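Local structure of GTP cyclohydrolase 1 type 2 homolog (3LNL) at residues Ile58-Ile72 and Ile88-His102. The protein is of unknown function but belongs to the NIF3 family and forms a toroidal homohexamer whose subunits each carry a dinuclear zinc centre. The protein carries 2 engineered substitutions. Sequence-based numbering, arbitrary orientation.
Sequences IEKGYNTIISHHPLI and IRKLIQHDINLIAMH. With ZN (zinc ion), chain G; ZN (zinc ion), chain F.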
ATOM      1  N   ILE B  58      25.284  28.103 -25.144  1.00 13.92           N
ATOM      2  CA  ILE B  58      25.897  29.383 -24.861  1.00 14.77           C
ATOM      3  C   ILE B  58      26.739  29.833 -26.043  1.00 16.55           C
ATOM      4  O   ILE B  58      26.688  30.992 -26.462  1.00 16.25           O
ATOM      5  CB  ILE B  58      26.751  29.327 -23.593  1.00 13.79           C
ATOM      6  CG1 ILE B  58      25.841  29.110 -22.367  1.00 16.46           C
ATOM      7  CG2 ILE B  58      27.678  30.602 -23.452  1.00 16.16           C
ATOM      8  CD1 ILE B  58      26.588  28.683 -21.065  1.00 17.37           C
ATOM      9  N   GLU B  59      27.523  28.902 -26.570  1.00 17.18           N
ATOM     10  CA  GLU B  59      28.486  29.227 -27.589  1.00 18.88           C
ATOM     11  C   GLU B  59      27.744  29.669 -28.846  1.00 18.09           C
ATOM     12  O   GLU B  59      28.218  30.544 -29.564  1.00 16.35           O
ATOM     13  CB  GLU B  59      29.423  28.011 -27.849  1.00 19.44           C
ATOM     14  CG  GLU B  59      30.543  28.297 -28.753  1.00 27.40           C
ATOM     15  CD  GLU B  59      30.126  28.370 -30.215  1.00 35.97           C
ATOM     16  OE1 GLU B  59      29.261  27.552 -30.639  1.00 42.47           O
ATOM     17  OE2 GLU B  59      30.687  29.227 -30.952  1.00 44.55           O
ATOM     18  N   LYS B  60      26.572  29.082 -29.097  1.00 17.69           N
ATOM     19  CA  LYS B  60      25.786  29.406 -30.297  1.00 17.99           C
ATOM     20  C   LYS B  60      24.866  30.578 -30.145  1.00 17.53           C
ATOM     21  O   LYS B  60      24.236  30.994 -31.108  1.00 17.84           O
ATOM     22  CB  LYS B  60      24.960  28.188 -30.740  1.00 18.84           C
ATOM     23  CG  LYS B  60      25.802  27.063 -31.261  1.00 18.77           C
ATOM     24  CD  LYS B  60      24.959  25.857 -31.567  1.00 23.26           C
ATOM     25  CE  LYS B  60      25.754  24.731 -32.200  1.00 26.11           C
ATOM     26  NZ  LYS B  60      26.213  25.224 -33.506  1.00 31.03           N
ATOM     27  N   GLY B  61      24.763  31.110 -28.943  1.00 17.52           N
ATOM     28  CA  GLY B  61      23.823  32.189 -28.673  1.00 18.16           C
ATOM     29  C   GLY B  61      22.370  31.745 -28.591  1.00 17.79           C
ATOM     30  O   GLY B  61      21.469  32.550 -28.761  1.00 16.23           O
ATOM     31  N   TYR B  62      22.129  30.470 -28.292  1.00 17.06           N
ATOM     32  CA  TYR B  62      20.763  29.993 -28.093  1.00 15.72           C
ATOM     33  C   TYR B  62      20.400  29.952 -26.597  1.00 15.12           C
ATOM     34  O   TYR B  62      21.193  29.454 -25.796  1.00 15.00           O
ATOM     35  CB  TYR B  62      20.583  28.604 -28.685  1.00 16.63           C
ATOM     36  CG  TYR B  62      20.814  28.495 -30.191  1.00 16.33           C
ATOM     37  CD1 TYR B  62      20.952  29.617 -31.010  1.00 18.60           C
ATOM     38  CD2 TYR B  62      20.873  27.258 -30.783  1.00 19.71           C
ATOM     39  CE1 TYR B  62      21.132  29.500 -32.404  1.00 17.43           C
ATOM     40  CE2 TYR B  62      21.085  27.125 -32.158  1.00 19.82           C
ATOM     41  CZ  TYR B  62      21.196  28.235 -32.953  1.00 19.49           C
ATOM     42  OH  TYR B  62      21.404  28.015 -34.294  1.00 22.56           O
ATOM     43  N   ASN B  63      19.182  30.398 -26.247  1.00 12.86           N
ATOM     44  CA  ASN B  63      18.780  30.451 -24.841  1.00 12.16           C
ATOM     45  C   ASN B  63      17.741  29.418 -24.490  1.00 11.98           C
ATOM     46  O   ASN B  63      17.201  29.454 -23.380  1.00 13.33           O
ATOM     47  CB  ASN B  63      18.329  31.862 -24.433  1.00 11.86           C
ATOM     48  CG  ASN B  63      16.976  32.212 -24.997  1.00 12.92           C
ATOM     49  OD1 ASN B  63      16.500  31.516 -25.871  1.00 10.48           O
ATOM     50  ND2 ASN B  63      16.352  33.292 -24.511  1.00 10.27           N
ATOM     51  N   THR B  64      17.497  28.460 -25.385  1.00 11.71           N
ATOM     52  CA  THR B  64      16.489  27.430 -25.150  1.00 11.32           C
ATOM     53  C   THR B  64      17.012  26.075 -25.579  1.00 12.86           C
ATOM     54  O   THR B  64      17.506  25.918 -26.732  1.00 12.35           O
ATOM     55  CB  THR B  64      15.182  27.756 -25.906  1.00 13.09           C
ATOM     56  OG1 THR B  64      14.758  29.065 -25.528  1.00 12.17           O
ATOM     57  CG2 THR B  64      14.038  26.725 -25.619  1.00  8.72           C
ATOM     58  N   ILE B  65      16.905  25.104 -24.655  1.00 11.55           N
ATOM     59  CA  ILE B  65      17.263  23.731 -24.912  1.00 11.91           C
ATOM     60  C   ILE B  65      16.004  22.932 -24.724  1.00 12.04           C
ATOM     61  O   ILE B  65      15.321  23.092 -23.707  1.00 12.99           O
ATOM     62  CB  ILE B  65      18.408  23.207 -23.998  1.00 12.29           C
ATOM     63  CG1 ILE B  65      19.664  24.060 -24.244  1.00 12.21           C
ATOM     64  CG2 ILE B  65      18.709  21.653 -24.203  1.00  8.88           C
ATOM     65  CD1 ILE B  65      20.816  23.859 -23.239  1.00 10.87           C
ATOM     66  N   ILE B  66      15.691  22.090 -25.717  1.00 11.39           N
ATOM     67  CA  ILE B  66      14.669  21.074 -25.563  1.00 11.98           C
ATOM     68  C   ILE B  66      15.334  19.673 -25.533  1.00 12.84           C
ATOM     69  O   ILE B  66      15.918  19.223 -26.530  1.00 12.07           O
ATOM     70  CB  ILE B  66      13.654  21.084 -26.714  1.00 11.47           C
ATOM     71  CG1 ILE B  66      12.967  22.437 -26.851  1.00 12.61           C
ATOM     72  CG2 ILE B  66      12.552  19.962 -26.420  1.00  9.79           C
ATOM     73  CD1 ILE B  66      12.044  22.560 -28.079  1.00 14.24           C
ATOM     74  N   SER B  67      15.240  18.991 -24.397  1.00 12.95           N
ATOM     75  CA  SER B  67      15.801  17.669 -24.259  1.00 13.46           C
ATOM     76  C   SER B  67      14.674  16.648 -24.228  1.00 13.31           C
ATOM     77  O   SER B  67      13.520  17.001 -23.979  1.00 14.59           O
ATOM     78  CB  SER B  67      16.669  17.558 -22.981  1.00 13.39           C
ATOM     79  OG  SER B  67      15.854  17.567 -21.794  1.00 14.06           O
ATOM     80  N   HIS B  68      15.016  15.394 -24.522  1.00 12.94           N
ATOM     81  CA  HIS B  68      14.093  14.303 -24.333  1.00 13.30           C
ATOM     82  C   HIS B  68      14.051  13.927 -22.848  1.00 12.33           C
ATOM     83  O   HIS B  68      12.999  13.974 -22.212  1.00 13.54           O
ATOM     84  CB  HIS B  68      14.484  13.096 -25.173  1.00 13.37           C
ATOM     85  CG  HIS B  68      13.531  11.955 -25.073  1.00 12.48           C
ATOM     86  ND1 HIS B  68      12.166  12.116 -25.121  1.00 12.13           N
ATOM     87  CD2 HIS B  68      13.745  10.629 -24.925  1.00 15.46           C
ATOM     88  CE1 HIS B  68      11.586  10.930 -25.070  1.00 15.27           C
ATOM     89  NE2 HIS B  68      12.512  10.015 -24.830  1.00 15.16           N
ATOM     90  N   HIS B  69      15.206  13.625 -22.280  1.00 11.53           N
ATOM     91  CA  HIS B  69      15.263  13.196 -20.905  1.00 11.31           C
ATOM     92  C   HIS B  69      15.182  14.426 -19.990  1.00 11.77           C
ATOM     93  O   HIS B  69      15.861  15.427 -20.239  1.00 12.49           O
ATOM     94  CB  HIS B  69      16.515  12.413 -20.621  1.00 11.12           C
ATOM     95  CG  HIS B  69      16.551  11.069 -21.290  1.00 10.43           C
ATOM     96  ND1 HIS B  69      17.733  10.461 -21.661  1.00 10.66           N
ATOM     97  CD2 HIS B  69      15.563  10.232 -21.665  1.00 10.84           C
ATOM     98  CE1 HIS B  69      17.463   9.296 -22.222  1.00 13.94           C
ATOM     99  NE2 HIS B  69      16.160   9.091 -22.164  1.00 14.67           N
ATOM    100  N   PRO B  70      14.401  14.340 -18.925  1.00 12.22           N
ATOM    101  CA  PRO B  70      14.247  15.481 -18.023  1.00 13.20           C
ATOM    102  C   PRO B  70      15.470  15.580 -17.107  1.00 14.33           C
ATOM    103  O   PRO B  70      15.823  14.647 -16.395  1.00 14.46           O
ATOM    104  CB  PRO B  70      12.951  15.145 -17.252  1.00 13.18           C
ATOM    105  CG  PRO B  70      12.830  13.703 -17.324  1.00 15.48           C
ATOM    106  CD  PRO B  70      13.486  13.250 -18.579  1.00 12.47           C
ATOM    107  N   LEU B  71      16.128  16.729 -17.108  1.00 16.05           N
ATOM    108  CA  LEU B  71      17.321  16.908 -16.314  1.00 15.89           C
ATOM    109  C   LEU B  71      16.956  16.833 -14.828  1.00 17.56           C
ATOM    110  O   LEU B  71      17.773  16.401 -14.004  1.00 17.00           O
ATOM    111  CB  LEU B  71      17.940  18.256 -16.630  1.00 15.22           C
ATOM    112  CG  LEU B  71      19.228  18.677 -15.928  1.00 14.37           C
ATOM    113  CD1 LEU B  71      20.383  17.665 -16.242  1.00 13.40           C
ATOM    114  CD2 LEU B  71      19.606  20.108 -16.294  1.00  9.42           C
ATOM    115  N   ILE B  72      15.767  17.317 -14.502  1.00 17.53           N
ATOM    116  CA  ILE B  72      15.218  17.175 -13.142  1.00 19.53           C
ATOM    117  C   ILE B  72      14.131  16.147 -13.261  1.00 21.25           C
ATOM    118  O   ILE B  72      13.186  16.332 -14.023  1.00 20.09           O
ATOM    119  CB  ILE B  72      14.650  18.476 -12.577  1.00 19.00           C
ATOM    120  CG1 ILE B  72      15.749  19.533 -12.471  1.00 19.44           C
ATOM    121  CG2 ILE B  72      13.974  18.226 -11.133  1.00 19.41           C
ATOM    122  CD1 ILE B  72      15.197  20.968 -12.182  1.00 19.15           C
ATOM    123  N   ILE B  88      22.458  22.633 -13.665  1.00 10.93           N
ATOM    124  CA  ILE B  88      21.243  23.389 -13.437  1.00 11.16           C
ATOM    125  C   ILE B  88      21.631  24.844 -13.139  1.00 11.72           C
ATOM    126  O   ILE B  88      21.003  25.794 -13.637  1.00 12.80           O
ATOM    127  CB  ILE B  88      20.442  22.763 -12.276  1.00 11.49           C
ATOM    128  CG1 ILE B  88      19.890  21.382 -12.658  1.00 13.26           C
ATOM    129  CG2 ILE B  88      19.318  23.721 -11.811  1.00  9.37           C
ATOM    130  CD1 ILE B  88      19.433  20.531 -11.381  1.00 10.49           C
ATOM    131  N   ARG B  89      22.645  25.019 -12.283  1.00 11.70           N
ATOM    132  CA  ARG B  89      23.174  26.353 -11.958  1.00 11.45           C
ATOM    133  C   ARG B  89      23.704  27.087 -13.203  1.00 11.76           C
ATOM    134  O   ARG B  89      23.494  28.276 -13.353  1.00 11.97           O
ATOM    135  CB  ARG B  89      24.275  26.293 -10.881  1.00 10.97           C
ATOM    136  CG  ARG B  89      23.779  25.757  -9.508  1.00 10.38           C
ATOM    137  CD  ARG B  89      24.902  25.359  -8.574  1.00  8.69           C
ATOM    138  NE  ARG B  89      25.804  26.483  -8.356  1.00  9.29           N
ATOM    139  CZ  ARG B  89      25.591  27.493  -7.520  1.00 12.20           C
ATOM    140  NH1 ARG B  89      24.540  27.529  -6.668  1.00 11.38           N
ATOM    141  NH2 ARG B  89      26.472  28.452  -7.464  1.00  9.51           N
ATOM    142  N   LYS B  90      24.371  26.372 -14.093  1.00 11.14           N
ATOM    143  CA  LYS B  90      24.880  27.004 -15.285  1.00 13.15           C
ATOM    144  C   LYS B  90      23.738  27.496 -16.184  1.00 12.29           C
ATOM    145  O   LYS B  90      23.837  28.590 -16.726  1.00 11.54           O
ATOM    146  CB  LYS B  90      25.861  26.082 -16.030  1.00 13.33           C
ATOM    147  CG  LYS B  90      26.591  26.809 -17.221  1.00 19.32           C
ATOM    148  CD  LYS B  90      28.040  26.399 -17.340  1.00 22.69           C
ATOM    149  CE  LYS B  90      28.884  27.300 -18.226  1.00 26.12           C
ATOM    150  NZ  LYS B  90      30.143  26.528 -18.486  1.00 28.01           N
ATOM    151  N   LEU B  91      22.663  26.712 -16.307  1.00 12.21           N
ATOM    152  CA  LEU B  91      21.466  27.110 -17.095  1.00 12.25           C
ATOM    153  C   LEU B  91      20.937  28.422 -16.542  1.00 12.09           C
ATOM    154  O   LEU B  91      20.708  29.388 -17.268  1.00 12.35           O
ATOM    155  CB  LEU B  91      20.364  26.014 -17.033  1.00 11.40           C
ATOM    156  CG  LEU B  91      20.690  24.748 -17.820  1.00 11.74           C
ATOM    157  CD1 LEU B  91      19.845  23.486 -17.409  1.00 10.88           C
ATOM    158  CD2 LEU B  91      20.571  25.048 -19.336  1.00  7.11           C
ATOM    159  N   ILE B  92      20.777  28.444 -15.219  1.00 11.55           N
ATOM    160  CA  ILE B  92      20.184  29.580 -14.565  1.00 11.40           C
ATOM    161  C   ILE B  92      21.085  30.800 -14.665  1.00 11.74           C
ATOM    162  O   ILE B  92      20.646  31.911 -14.953  1.00 11.36           O
ATOM    163  CB  ILE B  92      19.806  29.244 -13.097  1.00  9.84           C
ATOM    164  CG1 ILE B  92      18.676  28.213 -13.109  1.00 12.05           C
ATOM    165  CG2 ILE B  92      19.363  30.517 -12.357  1.00 10.59           C
ATOM    166  CD1 ILE B  92      18.374  27.515 -11.714  1.00  6.78           C
ATOM    167  N   GLN B  93      22.355  30.594 -14.461  1.00 11.23           N
ATOM    168  CA  GLN B  93      23.232  31.706 -14.434  1.00 13.96           C
ATOM    169  C   GLN B  93      23.391  32.348 -15.821  1.00 14.80           C
ATOM    170  O   GLN B  93      23.639  33.548 -15.896  1.00 12.91           O
ATOM    171  CB  GLN B  93      24.580  31.280 -13.858  1.00 14.89           C
ATOM    172  CG  GLN B  93      24.453  31.171 -12.352  1.00 18.97           C
ATOM    173  CD  GLN B  93      25.735  30.967 -11.649  1.00 26.76           C
ATOM    174  OE1 GLN B  93      26.559  30.173 -12.097  1.00 29.68           O
ATOM    175  NE2 GLN B  93      25.887  31.613 -10.463  1.00 27.67           N
ATOM    176  N   HIS B  94      23.210  31.553 -16.877  1.00 13.66           N
ATOM    177  CA  HIS B  94      23.251  32.061 -18.246  1.00 14.46           C
ATOM    178  C   HIS B  94      21.887  32.324 -18.858  1.00 15.10           C
ATOM    179  O   HIS B  94      21.794  32.514 -20.067  1.00 14.95           O
ATOM    180  CB  HIS B  94      24.038  31.086 -19.117  1.00 14.22           C
ATOM    181  CG  HIS B  94      25.501  31.085 -18.806  1.00 15.01           C
ATOM    182  ND1 HIS B  94      26.406  31.868 -19.505  1.00 16.37           N
ATOM    183  CD2 HIS B  94      26.208  30.472 -17.820  1.00 14.45           C
ATOM    184  CE1 HIS B  94      27.609  31.703 -18.983  1.00 18.54           C
ATOM    185  NE2 HIS B  94      27.518  30.876 -17.950  1.00 17.49           N
ATOM    186  N   ASP B  95      20.832  32.324 -18.037  1.00 15.68           N
ATOM    187  CA  ASP B  95      19.475  32.552 -18.537  1.00 16.24           C
ATOM    188  C   ASP B  95      19.121  31.638 -19.718  1.00 15.21           C
ATOM    189  O   ASP B  95      18.555  32.075 -20.713  1.00 15.00           O
ATOM    190  CB  ASP B  95      19.305  34.027 -18.897  1.00 17.22           C
ATOM    191  CG  ASP B  95      19.367  34.919 -17.656  1.00 19.23           C
ATOM    192  OD1 ASP B  95      20.336  35.633 -17.516  1.00 25.67           O
ATOM    193  OD2 ASP B  95      18.469  34.844 -16.810  1.00 23.56           O
ATOM    194  N   ILE B  96      19.471  30.354 -19.580  1.00 14.42           N
ATOM    195  CA  ILE B  96      19.089  29.349 -20.522  1.00 13.15           C
ATOM    196  C   ILE B  96      17.864  28.612 -19.973  1.00 13.71           C
ATOM    197  O   ILE B  96      17.784  28.225 -18.780  1.00 13.88           O
ATOM    198  CB  ILE B  96      20.204  28.315 -20.776  1.00 14.26           C
ATOM    199  CG1 ILE B  96      21.563  28.980 -21.060  1.00 16.83           C
ATOM    200  CG2 ILE B  96      19.782  27.367 -21.916  1.00 11.45           C
ATOM    201  CD1 ILE B  96      21.701  29.655 -22.357  1.00 17.38           C
ATOM    202  N   ASN B  97      16.892  28.446 -20.848  1.00 12.91           N
ATOM    203  CA  ASN B  97      15.681  27.759 -20.551  1.00 12.22           C
ATOM    204  C   ASN B  97      15.751  26.312 -21.053  1.00 11.68           C
ATOM    205  O   ASN B  97      16.205  26.061 -22.166  1.00 13.04           O
ATOM    206  CB  ASN B  97      14.519  28.461 -21.258  1.00 12.26           C
ATOM    207  CG  ASN B  97      14.475  29.924 -20.985  1.00 14.35           C
ATOM    208  OD1 ASN B  97      14.062  30.330 -19.908  1.00 14.73           O
ATOM    209  ND2 ASN B  97      14.901  30.739 -21.962  1.00 10.98           N
ATOM    210  N   LEU B  98      15.231  25.384 -20.256  1.00 10.70           N
ATOM    211  CA  LEU B  98      15.285  23.963 -20.542  1.00 11.48           C
ATOM    212  C   LEU B  98      13.876  23.402 -20.482  1.00 11.26           C
ATOM    213  O   LEU B  98      13.239  23.438 -19.428  1.00 11.57           O
ATOM    214  CB  LEU B  98      16.195  23.215 -19.535  1.00 11.07           C
ATOM    215  CG  LEU B  98      16.215  21.677 -19.738  1.00 14.67           C
ATOM    216  CD1 LEU B  98      16.792  21.302 -21.167  1.00 13.09           C
ATOM    217  CD2 LEU B  98      16.972  20.942 -18.635  1.00 15.13           C
ATOM    218  N   ILE B  99      13.437  22.841 -21.595  1.00 10.33           N
ATOM    219  CA  ILE B  99      12.140  22.168 -21.694  1.00 11.94           C
ATOM    220  C   ILE B  99      12.385  20.675 -21.947  1.00 11.82           C
ATOM    221  O   ILE B  99      13.258  20.316 -22.728  1.00 13.03           O
ATOM    222  CB  ILE B  99      11.342  22.747 -22.918  1.00 12.03           C
ATOM    223  CG1 ILE B  99      11.024  24.242 -22.679  1.00 11.79           C
ATOM    224  CG2 ILE B  99      10.095  21.863 -23.276  1.00 11.58           C
ATOM    225  CD1 ILE B  99      10.657  25.049 -24.033  1.00  8.58           C
ATOM    226  N   ALA B 100      11.633  19.820 -21.261  1.00 11.56           N
ATOM    227  CA  ALA B 100      11.725  18.409 -21.453  1.00 12.30           C
ATOM    228  C   ALA B 100      10.475  17.930 -22.192  1.00 12.41           C
ATOM    229  O   ALA B 100       9.326  18.143 -21.743  1.00 13.39           O
ATOM    230  CB  ALA B 100      11.809  17.644 -20.093  1.00 12.36           C
ATOM    231  N   MET B 101      10.707  17.273 -23.313  1.00 12.93           N
ATOM    232  CA  MET B 101       9.649  16.581 -24.052  1.00 13.03           C
ATOM    233  C   MET B 101       9.988  15.116 -23.954  1.00 12.90           C
ATOM    234  O   MET B 101      10.689  14.558 -24.843  1.00 11.57           O
ATOM    235  CB  MET B 101       9.607  17.096 -25.508  1.00 12.31           C
ATOM    236  CG  MET B 101       9.112  18.576 -25.615  1.00 15.28           C
ATOM    237  SD  MET B 101       9.147  19.069 -27.342  1.00 16.65           S
ATOM    238  CE  MET B 101       7.580  18.345 -27.911  1.00 14.60           C
ATOM    239  N   HIS B 102       9.506  14.491 -22.857  1.00 12.47           N
ATOM    240  CA  HIS B 102       9.928  13.156 -22.521  1.00 12.44           C
ATOM    241  C   HIS B 102       8.928  12.113 -22.996  1.00 13.55           C
ATOM    242  O   HIS B 102       8.810  11.923 -24.209  1.00 13.59           O
ATOM    243  CB  HIS B 102      10.274  13.013 -21.050  1.00 12.71           C
ATOM    244  CG  HIS B 102      10.987  11.744 -20.743  1.00 11.30           C
ATOM    245  ND1 HIS B 102      10.812  11.055 -19.557  1.00 11.97           N
ATOM    246  CD2 HIS B 102      11.839  11.006 -21.498  1.00 11.66           C
ATOM    247  CE1 HIS B 102      11.558   9.953 -19.587  1.00 13.56           C
ATOM    248  NE2 HIS B 102      12.178   9.891 -20.757  1.00 12.71           N
TER
HETATM  249 ZN    ZN G 402      12.136   7.851 -24.520  0.50 23.93          ZN
HETATM  250 ZN    ZN F 401      14.942   7.252 -22.469  0.50 22.70          ZN
HETATM  251  O   HOH W   1      17.941  34.381 -22.313  1.00 19.83           O
HETATM  252  O   HOH W   2      12.935   8.048 -22.601  1.00 12.36           O
HETATM  253  O   HOH W   3      14.729   7.350 -20.239  1.00 10.50           O
HETATM  254  O   HOH W   4      13.711   5.419 -22.186  1.00 12.13           O
HETATM  255  O   HOH W   5      12.040   5.809 -23.726  1.00 12.58           O
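Strands 64-67 and 97-100 run parallel, their axes approaching to 4.7 Å and crossing at 20°, held by backbone hydrogen bonds running from the Asn-97 N–Asn-63 O pair to the Met-101 N–Ser-67 O pair. They are neighbours in the sheet of the N-terminal NIF3 domain, joined by a beta-alpha-beta crossover through helix 83-93, and illustrate how metal ligands sit at the C-terminal ends of parallel strands. Asn-63 O takes a second bond from Asn-97 ND2 (3.0 Å), and the two donors reach it from opposite faces of the carbonyl plane. On the sheet face carrying Ile-65 and Leu-98, CG2 of the former meets CD1 of the latter at 3.6 Å, while CD2 of Leu-98 presses tightly on CB of Leu-71; Leu-91 of the crossover helix reaches both Ile-65 and Leu-71. Farther out, Ile-58 CD1 sits over the centre of the His-94 ring in a CH-pi contact. At the metal end, CG of His-68 stands anti to the backbone N (chi1 -177°), and ND1 donates to Met-101 O (2.9 Å) in the carbonyl plane, fixing the ring's rotation while NE2 binds one zinc together with Asp-106 and Glu-333. His-69, held through ND1 by Asp-48, binds the other through NE2 with His-330 and Glu-333, whose carboxylate thus bridges the pair. His-102, hydrogen-bonded through ND1 to Asp-27, turns its edge to the His-68 face, planes 65° apart, takes Pro-70 CD over its own face, and places NE2 2.7 Å from the oxygen of the water that bridges both zincs.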